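Local coordinates for protein probable 2-phosphosulfolactate phosphatase (Clostridium acetobutylicum, PDB 1VR0) that probably hydrolyses (2R)-O-phospho-3-sulfolactate to (2R)-3-sulfolactate and phosphate, using magnesium as cofactor, at residues 43-48 with 110-115; 118-123 with 153-158; 129-134 with 142-147. All coordinates share one frame; numbering follows the deposited sequence.

Interaction 1. Residues 43-48 with 110-115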
loop_
_atom_site.group_PDB
_atom_site.type_symbol
_atom_site.label_atom_id
_atom_site.label_comp_id
_atom_site.label_asym_id
_atom_site.label_seq_id
_atom_site.Cartn_x
_atom_site.Cartn_y
_atom_site.Cartn_z
ATOM N N THR A 43 14.191 7.250 11.786
ATOM C CA THR A 43 15.203 6.235 11.586
ATOM C C THR A 43 16.498 6.823 11.073
ATOM O O THR A 43 17.542 6.193 11.212
ATOM C CB THR A 43 14.767 5.097 10.675
ATOM O OG1 THR A 43 14.304 5.603 9.421
ATOM C CG2 THR A 43 13.678 4.326 11.344
ATOM N N SER A 44 16.440 8.022 10.490
ATOM C CA SER A 44 17.661 8.754 10.147
ATOM C C SER A 44 18.335 9.270 11.415
ATOM O O SER A 44 19.566 9.281 11.496
ATOM C CB SER A 44 17.356 9.899 9.186
ATOM O OG SER A 44 16.895 9.346 7.970
ATOM N N VAL A 45 17.522 9.673 12.392
ATOM C CA VAL A 45 18.037 10.073 13.689
ATOM C C VAL A 45 18.673 8.866 14.411
ATOM O O VAL A 45 19.829 8.887 14.801
ATOM C CB VAL A 45 16.948 10.701 14.578
ATOM C CG1 VAL A 45 17.380 10.685 15.991
ATOM C CG2 VAL A 45 16.620 12.137 14.127
ATOM N N ILE A 46 17.924 7.808 14.577
ATOM C CA ILE A 46 18.439 6.650 15.280
ATOM C C ILE A 46 19.777 6.181 14.673
ATOM O O ILE A 46 20.741 5.941 15.401
ATOM C CB ILE A 46 17.427 5.514 15.292
ATOM C CG1 ILE A 46 16.252 5.898 16.184
ATOM C CG2 ILE A 46 18.063 4.227 15.797
ATOM C CD1 ILE A 46 14.955 5.311 15.747
ATOM N N THR A 47 19.803 6.056 13.352
ATOM C CA THR A 47 20.965 5.615 12.630
ATOM C C THR A 47 22.175 6.538 12.876
ATOM O O THR A 47 23.283 6.077 13.118
ATOM C CB THR A 47 20.645 5.576 11.121
ATOM O OG1 THR A 47 19.644 4.585 10.878
ATOM C CG2 THR A 47 21.892 5.216 10.306
ATOM N N THR A 48 21.938 7.845 12.810
ATOM C CA THR A 48 22.980 8.820 12.983
ATOM C C THR A 48 23.517 8.804 14.437
ATOM O O THR A 48 24.737 8.752 14.680
ATOM C CB THR A 48 22.458 10.215 12.578
ATOM O OG1 THR A 48 22.132 10.207 11.186
ATOM C CG2 THR A 48 23.490 11.308 12.841
ATOM N N LEU A 110 19.487 7.529 24.692
ATOM C CA LEU A 110 18.520 8.409 24.055
ATOM C C LEU A 110 17.108 7.851 24.187
ATOM O O LEU A 110 16.765 6.850 23.559
ATOM C CB LEU A 110 18.910 8.568 22.593
ATOM C CG LEU A 110 18.009 9.361 21.686
ATOM C CD1 LEU A 110 17.720 10.755 22.234
ATOM C CD2 LEU A 110 18.709 9.434 20.383
ATOM N N ILE A 111 16.306 8.487 25.031
ATOM C CA ILE A 111 14.903 8.161 25.148
ATOM C C ILE A 111 14.182 8.985 24.071
ATOM O O ILE A 111 14.257 10.206 24.053
ATOM C CB ILE A 111 14.320 8.543 26.512
ATOM C CG1 ILE A 111 15.183 8.059 27.689
ATOM C CG2 ILE A 111 12.921 8.015 26.664
ATOM C CD1 ILE A 111 15.567 6.595 27.685
HETATM N N MSE A 112 13.494 8.321 23.154
HETATM C CA MSE A 112 12.709 9.062 22.181
HETATM C C MSE A 112 11.327 8.545 21.882
HETATM O O MSE A 112 11.043 7.350 21.972
HETATM C CB MSE A 112 13.457 9.245 20.861
HETATM C CG MSE A 112 14.174 8.058 20.301
HETATM SE SE MSE A 112 14.845 8.366 18.404
HETATM C CE MSE A 112 14.985 10.477 18.378
ATOM N N THR A 113 10.480 9.495 21.519
ATOM C CA THR A 113 9.142 9.224 21.087
ATOM C C THR A 113 8.882 10.132 19.898
ATOM O O THR A 113 9.214 11.323 19.932
ATOM C CB THR A 113 8.130 9.448 22.222
ATOM O OG1 THR A 113 6.825 9.151 21.736
ATOM C CG2 THR A 113 8.160 10.871 22.779
ATOM N N THR A 114 8.334 9.557 18.829
ATOM C CA THR A 114 8.040 10.306 17.609
ATOM C C THR A 114 6.657 9.993 17.065
ATOM O O THR A 114 5.964 9.079 17.539
ATOM C CB THR A 114 9.105 10.085 16.477
ATOM O OG1 THR A 114 9.014 8.768 15.929
ATOM C CG2 THR A 114 10.508 10.312 16.963
ATOM N N THR A 115 6.261 10.787 16.075
ATOM C CA THR A 115 4.929 10.729 15.491
ATOM C C THR A 115 4.673 9.370 14.779
ATOM O O THR A 115 3.643 8.760 15.013
ATOM C CB THR A 115 4.702 11.966 14.536
ATOM O OG1 THR A 115 4.604 13.198 15.291
ATOM C CG2 THR A 115 3.427 11.790 13.703
#

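Interaction 2. Residues 118-123 with 153-158. With MG (magnesium ion), chain D.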
loop_
_atom_site.group_PDB
_atom_site.type_symbol
_atom_site.label_atom_id
_atom_site.label_comp_id
_atom_site.label_asym_id
_atom_site.label_seq_id
_atom_site.Cartn_x
_atom_site.Cartn_y
_atom_site.Cartn_z
ATOM N N THR A 118 8.582 5.559 15.896
ATOM C CA THR A 118 8.580 4.819 17.162
ATOM C C THR A 118 7.405 3.842 17.286
ATOM O O THR A 118 7.560 2.759 17.866
ATOM C CB THR A 118 8.691 5.799 18.412
ATOM O OG1 THR A 118 7.553 6.693 18.533
ATOM C CG2 THR A 118 10.002 6.588 18.331
ATOM N N ARG A 119 6.255 4.215 16.706
ATOM C CA ARG A 119 5.069 3.331 16.598
ATOM C C ARG A 119 5.354 2.074 15.717
ATOM O O ARG A 119 4.988 0.942 16.058
ATOM C CB ARG A 119 3.891 4.130 16.007
ATOM C CG ARG A 119 3.521 5.427 16.823
ATOM C CD ARG A 119 2.328 6.266 16.200
ATOM N NE ARG A 119 1.321 5.403 15.551
ATOM C CZ ARG A 119 0.917 5.466 14.277
ATOM N NH1 ARG A 119 1.343 6.396 13.405
ATOM N NH2 ARG A 119 0.031 4.584 13.865
ATOM N N ALA A 120 5.985 2.306 14.568
ATOM C CA ALA A 120 6.345 1.228 13.656
ATOM C C ALA A 120 7.331 0.219 14.318
ATOM O O ALA A 120 7.258 -1.007 14.085
ATOM C CB ALA A 120 6.962 1.802 12.390
ATOM N N ILE A 121 8.255 0.746 15.127
ATOM C CA ILE A 121 9.257 -0.099 15.789
ATOM C C ILE A 121 8.559 -1.033 16.788
ATOM O O ILE A 121 8.636 -2.246 16.679
ATOM C CB ILE A 121 10.398 0.748 16.455
ATOM C CG1 ILE A 121 11.207 1.463 15.381
ATOM C CG2 ILE A 121 11.338 -0.147 17.232
ATOM C CD1 ILE A 121 12.079 2.634 15.893
ATOM N N LYS A 122 7.813 -0.453 17.704
ATOM C CA LYS A 122 7.002 -1.236 18.624
ATOM C C LYS A 122 6.061 -2.201 17.923
ATOM O O LYS A 122 5.858 -3.305 18.404
ATOM C CB LYS A 122 6.199 -0.299 19.546
ATOM C CG LYS A 122 7.069 0.603 20.464
ATOM C CD LYS A 122 8.014 -0.227 21.353
ATOM C CE LYS A 122 7.945 0.158 22.827
ATOM N NZ LYS A 122 8.333 -1.033 23.654
ATOM N N GLY A 123 5.476 -1.789 16.798
ATOM C CA GLY A 123 4.538 -2.645 16.050
ATOM C C GLY A 123 5.141 -3.880 15.398
ATOM O O GLY A 123 4.418 -4.783 15.005
ATOM N N VAL A 153 10.364 -8.396 5.768
ATOM C CA VAL A 153 9.287 -7.459 5.570
ATOM C C VAL A 153 9.833 -6.066 5.850
ATOM O O VAL A 153 10.468 -5.819 6.859
ATOM C CB VAL A 153 8.025 -7.792 6.400
ATOM C CG1 VAL A 153 8.329 -7.859 7.862
ATOM C CG2 VAL A 153 6.964 -6.745 6.175
ATOM N N ILE A 154 9.600 -5.152 4.920
ATOM C CA ILE A 154 10.018 -3.762 5.076
ATOM C C ILE A 154 8.841 -2.964 5.568
ATOM O O ILE A 154 7.831 -2.825 4.887
ATOM C CB ILE A 154 10.591 -3.254 3.772
ATOM C CG1 ILE A 154 11.892 -4.008 3.527
ATOM C CG2 ILE A 154 10.925 -1.785 3.865
ATOM C CD1 ILE A 154 12.384 -3.823 2.157
ATOM N N VAL A 155 8.956 -2.494 6.801
ATOM C CA VAL A 155 7.838 -1.861 7.497
ATOM C C VAL A 155 7.996 -0.354 7.370
ATOM O O VAL A 155 8.814 0.229 8.055
ATOM C CB VAL A 155 7.799 -2.272 8.979
ATOM C CG1 VAL A 155 6.579 -1.688 9.688
ATOM C CG2 VAL A 155 7.821 -3.774 9.115
ATOM N N ASN A 156 7.259 0.256 6.448
ATOM C CA ASN A 156 7.212 1.712 6.337
ATOM C C ASN A 156 6.439 2.286 7.516
ATOM O O ASN A 156 5.371 1.796 7.838
ATOM C CB ASN A 156 6.500 2.118 5.037
ATOM C CG ASN A 156 7.273 1.708 3.801
ATOM O OD1 ASN A 156 8.015 0.740 3.825
ATOM N ND2 ASN A 156 7.138 2.463 2.739
ATOM N N ALA A 157 6.968 3.300 8.180
ATOM C CA ALA A 157 6.203 3.962 9.243
ATOM C C ALA A 157 5.070 4.769 8.609
ATOM O O ALA A 157 3.979 4.859 9.159
ATOM C CB ALA A 157 7.080 4.845 10.071
ATOM N N GLY A 158 5.324 5.310 7.414
ATOM C CA GLY A 158 4.371 6.194 6.747
ATOM C C GLY A 158 4.299 7.493 7.528
ATOM O O GLY A 158 5.210 7.788 8.313
HETATM MG MG MG D . 7.600 8.412 7.798
HETATM O O HOH W 1 2.484 6.494 10.564
HETATM O O HOH W 2 9.747 9.276 6.751
HETATM O O HOH W 3 6.830 10.436 6.594
#

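Interaction 3. Residues 129-134 with 142-147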
loop_
_atom_site.group_PDB
_atom_site.type_symbol
_atom_site.label_atom_id
_atom_site.label_comp_id
_atom_site.label_asym_id
_atom_site.label_seq_id
_atom_site.Cartn_x
_atom_site.Cartn_y
_atom_site.Cartn_z
ATOM N N ASP A 129 14.121 -10.511 13.845
ATOM C CA ASP A 129 15.096 -9.432 13.952
ATOM C C ASP A 129 14.441 -8.175 13.493
ATOM O O ASP A 129 13.894 -8.173 12.404
ATOM C CB ASP A 129 16.295 -9.692 13.048
ATOM C CG ASP A 129 17.132 -10.867 13.515
ATOM O OD1 ASP A 129 17.811 -10.712 14.541
ATOM O OD2 ASP A 129 17.112 -11.948 12.855
ATOM N N ILE A 130 14.491 -7.118 14.311
ATOM C CA ILE A 130 14.054 -5.789 13.882
ATOM C C ILE A 130 15.260 -4.895 13.558
ATOM O O ILE A 130 15.999 -4.498 14.448
ATOM C CB ILE A 130 13.209 -5.051 14.932
ATOM C CG1 ILE A 130 11.935 -5.823 15.273
ATOM C CG2 ILE A 130 12.869 -3.629 14.415
ATOM C CD1 ILE A 130 12.072 -6.712 16.433
ATOM N N LEU A 131 15.424 -4.559 12.292
ATOM C CA LEU A 131 16.491 -3.671 11.838
ATOM C C LEU A 131 16.007 -2.261 11.641
ATOM O O LEU A 131 14.860 -2.032 11.309
ATOM C CB LEU A 131 17.053 -4.159 10.503
ATOM C CG LEU A 131 17.545 -5.606 10.471
ATOM C CD1 LEU A 131 18.091 -5.935 9.081
ATOM C CD2 LEU A 131 18.619 -5.874 11.546
ATOM N N ILE A 132 16.890 -1.297 11.817
ATOM C CA ILE A 132 16.515 0.090 11.611
ATOM C C ILE A 132 17.167 0.553 10.340
ATOM O O ILE A 132 18.375 0.494 10.228
ATOM C CB ILE A 132 16.982 0.992 12.759
ATOM C CG1 ILE A 132 16.396 0.505 14.097
ATOM C CG2 ILE A 132 16.594 2.408 12.466
ATOM C CD1 ILE A 132 14.865 0.323 14.113
ATOM N N GLY A 133 16.359 1.006 9.384
ATOM C CA GLY A 133 16.867 1.374 8.080
ATOM C C GLY A 133 16.522 2.774 7.647
ATOM O O GLY A 133 15.550 3.376 8.100
ATOM N N SER A 134 17.350 3.292 6.753
ATOM C CA SER A 134 17.222 4.661 6.261
ATOM C C SER A 134 18.019 4.708 4.989
ATOM O O SER A 134 18.749 3.747 4.666
ATOM C CB SER A 134 17.808 5.637 7.287
ATOM O OG SER A 134 19.211 5.412 7.514
ATOM N N ALA A 142 21.098 -3.881 3.632
ATOM C CA ALA A 142 20.938 -4.917 2.650
ATOM C C ALA A 142 21.933 -6.024 2.957
ATOM O O ALA A 142 21.611 -7.199 2.895
ATOM C CB ALA A 142 21.145 -4.359 1.284
ATOM N N GLU A 143 23.133 -5.640 3.347
ATOM C CA GLU A 143 24.136 -6.618 3.701
ATOM C C GLU A 143 23.721 -7.442 4.914
ATOM O O GLU A 143 23.900 -8.646 4.907
ATOM C CB GLU A 143 25.447 -5.925 3.947
ATOM C CG GLU A 143 26.497 -6.896 4.367
ATOM C CD GLU A 143 27.874 -6.379 4.138
ATOM O OE1 GLU A 143 28.122 -5.852 3.026
ATOM O OE2 GLU A 143 28.701 -6.495 5.068
ATOM N N LYS A 144 23.129 -6.807 5.924
ATOM C CA LYS A 144 22.636 -7.518 7.109
ATOM C C LYS A 144 21.448 -8.448 6.806
ATOM O O LYS A 144 21.352 -9.569 7.312
ATOM C CB LYS A 144 22.278 -6.523 8.207
ATOM C CG LYS A 144 21.869 -7.137 9.541
ATOM C CD LYS A 144 22.958 -7.871 10.223
ATOM C CE LYS A 144 22.430 -8.531 11.499
ATOM N NZ LYS A 144 23.477 -9.415 12.152
ATOM N N ILE A 145 20.578 -7.993 5.935
ATOM C CA ILE A 145 19.468 -8.800 5.442
ATOM C C ILE A 145 19.926 -10.110 4.842
ATOM O O ILE A 145 19.379 -11.163 5.145
ATOM C CB ILE A 145 18.648 -8.002 4.420
ATOM C CG1 ILE A 145 17.792 -6.986 5.147
ATOM C CG2 ILE A 145 17.767 -8.912 3.597
ATOM C CD1 ILE A 145 17.167 -5.904 4.209
ATOM N N VAL A 146 20.940 -10.046 3.998
ATOM C CA VAL A 146 21.480 -11.242 3.351
ATOM C C VAL A 146 22.107 -12.173 4.384
ATOM O O VAL A 146 21.861 -13.365 4.361
ATOM C CB VAL A 146 22.510 -10.854 2.275
ATOM C CG1 VAL A 146 23.241 -12.068 1.710
ATOM C CG2 VAL A 146 21.823 -10.075 1.170
ATOM N N GLU A 147 22.896 -11.619 5.297
ATOM C CA GLU A 147 23.542 -12.407 6.360
ATOM C C GLU A 147 22.495 -13.125 7.199
ATOM O O GLU A 147 22.668 -14.283 7.526
ATOM C CB GLU A 147 24.391 -11.505 7.269
ATOM C CG GLU A 147 25.310 -12.245 8.247
ATOM C CD GLU A 147 25.063 -11.896 9.751
ATOM O OE1 GLU A 147 24.484 -10.830 10.070
ATOM O OE2 GLU A 147 25.444 -12.704 10.634
#

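Interaction 1. Residues 43-48 with 110-115
Met112, a selenomethionine, reaches from strand 110-113 to helix 43-48 and meets two neighbouring residues there, Val45 and Ile46. Its terminal methyl CE lies 3.4 Å from Val45 CG1, while SE rests 3.6 Å from Ile46 CG1; Ile46 CD1 also approaches the selenium, more loosely. Both aliphatic chains cross the Met112 chain obliquely, and the contact is wholly apolar and buried. Val45 holds CG1 anti to its own backbone N (chi1 162°), which leaves that branch to meet the methyl. On the strand side, CG of Met112 sits between backbone N and carbonyl carbon, and a bend at the last torsion carries CE over to Val45.

Behind this first shell, threonine hydroxyls bond back to carbonyls one turn earlier in the helix. Thr47 OG1 returns to Thr43 O at 2.7 Å, and Thr48 OG1 does the same to Ser44 O, so each carbonyl accepts a hydroxyl besides its helical N-H. Thr43 OG1 links the helix to its surroundings, bonding Asp38 N and Gly133 O.

Helix 42-51 thus lies between two sheets: Ile46 packs on Ile132 of the mixed one, and Val45 and Ile46 on Met112 in the middle strand of the three-stranded parallel one.

Interaction 2. Residues 118-123 with 153-158
Ala120 has the largest buried area of the contact, nearly half of it, turning its methyl from helix 118-123 toward the end of strand 153-156. CB lies 3.8 Å from Ala157 CB and is nearly as near to Ala157 CA, so the methyl rests against both the side chain and the backbone of that residue. Two small side chains let the main chains come close: the CA atoms of Ala120 and Ala157 are 5.2 Å apart. Val155, two residues earlier, offers CG1 to the same methyl from a looser 4.4 Å; a rotation that sets CG1 anti to the backbone N (chi1 -176°) brings this branch to the alanine.

This is a helix laid on a mainly parallel sheet at the end of a strand, where the chain leaves the sheet to form the metal site. Gly158, at a positive phi, binds the magnesium ion through its O at 2.5 Å, together with two waters and with Asp38 and Asp167.

Ala157 O faces a water at 2.6 Å, which donates to it and accepts a weak bond from Arg119 NH1; the guanidinium group is also paired with Asp22 through NH2. Ala120 also packs on Val36 of strand 33-37, adjacent to 152-156 in the sheet.

Interaction 3. Residues 129-134 with 142-147
Leu131 projects from strand 129-133 onto helix 142-147 and meets two consecutive residues, Lys144 and Ile145. Followed along the helix, the first to touch is Lys144, through the aliphatic part of its chain. Its CG lies 4.0 Å from Leu131 CD1 and equally near CD2, so the methylene sits over the fork of the leucine, the two chains crossing at about a right angle. This CG is anti to the backbone N (chi1 -175°), and a bend at the next torsion (chi2 66°) turns the rest of the chain aside.

Ile145 follows, with CG1 4.1 Å from the same Leu131 CD1. One leucine methyl is thus shared by both helix residues.

Glu147, further along, takes up the lysine ammonium beyond the apolar patch: Lys144 NZ forms a salt bridge with Glu147 OE1 at 2.7 Å, received on the syn lone pair. Asp129 is of opposite charge to Lys144, but its OD1 stays 6.3 Å from NZ, so any attraction between them acts at a distance.

Helix 138-148 is the connection of a beta-alpha-beta crossover from strand 129-133 to the parallel strand 152-156, with strand 33-37 between them in the sheet. On its other side strand 129-133 pairs with strand 240-242, whose Gln240 touches both Leu131 and Lys144. The helix in turn rests on helix 165-181, where Ile145 meets Val178.

Overall arrangement
From 110 to 158 the chain runs through all three contacts, and helix 42-51 joins from far earlier. Interactions 1 and 2 come in series, strand 109-113 running on to helix 117-123; interaction 3 lies between the two halves of interaction 2. Centres are about 13 Å (1 and 2), 17 Å (1 and 3) and 14 Å (2 and 3) apart. Interactions 2 and 3 share the seven-stranded mixed sheet, while interaction 1 reaches the three-stranded one. Ile121 touches Ile46 and Ile132, joining all three. Interactions 1 and 2 include Thr115 of the sulfolactate pocket and Gly158 of the magnesium site, respectively: loops after strands 109-113 and 152-156, in different sheets, both supply active-site residues, whereas interaction 3 contains none.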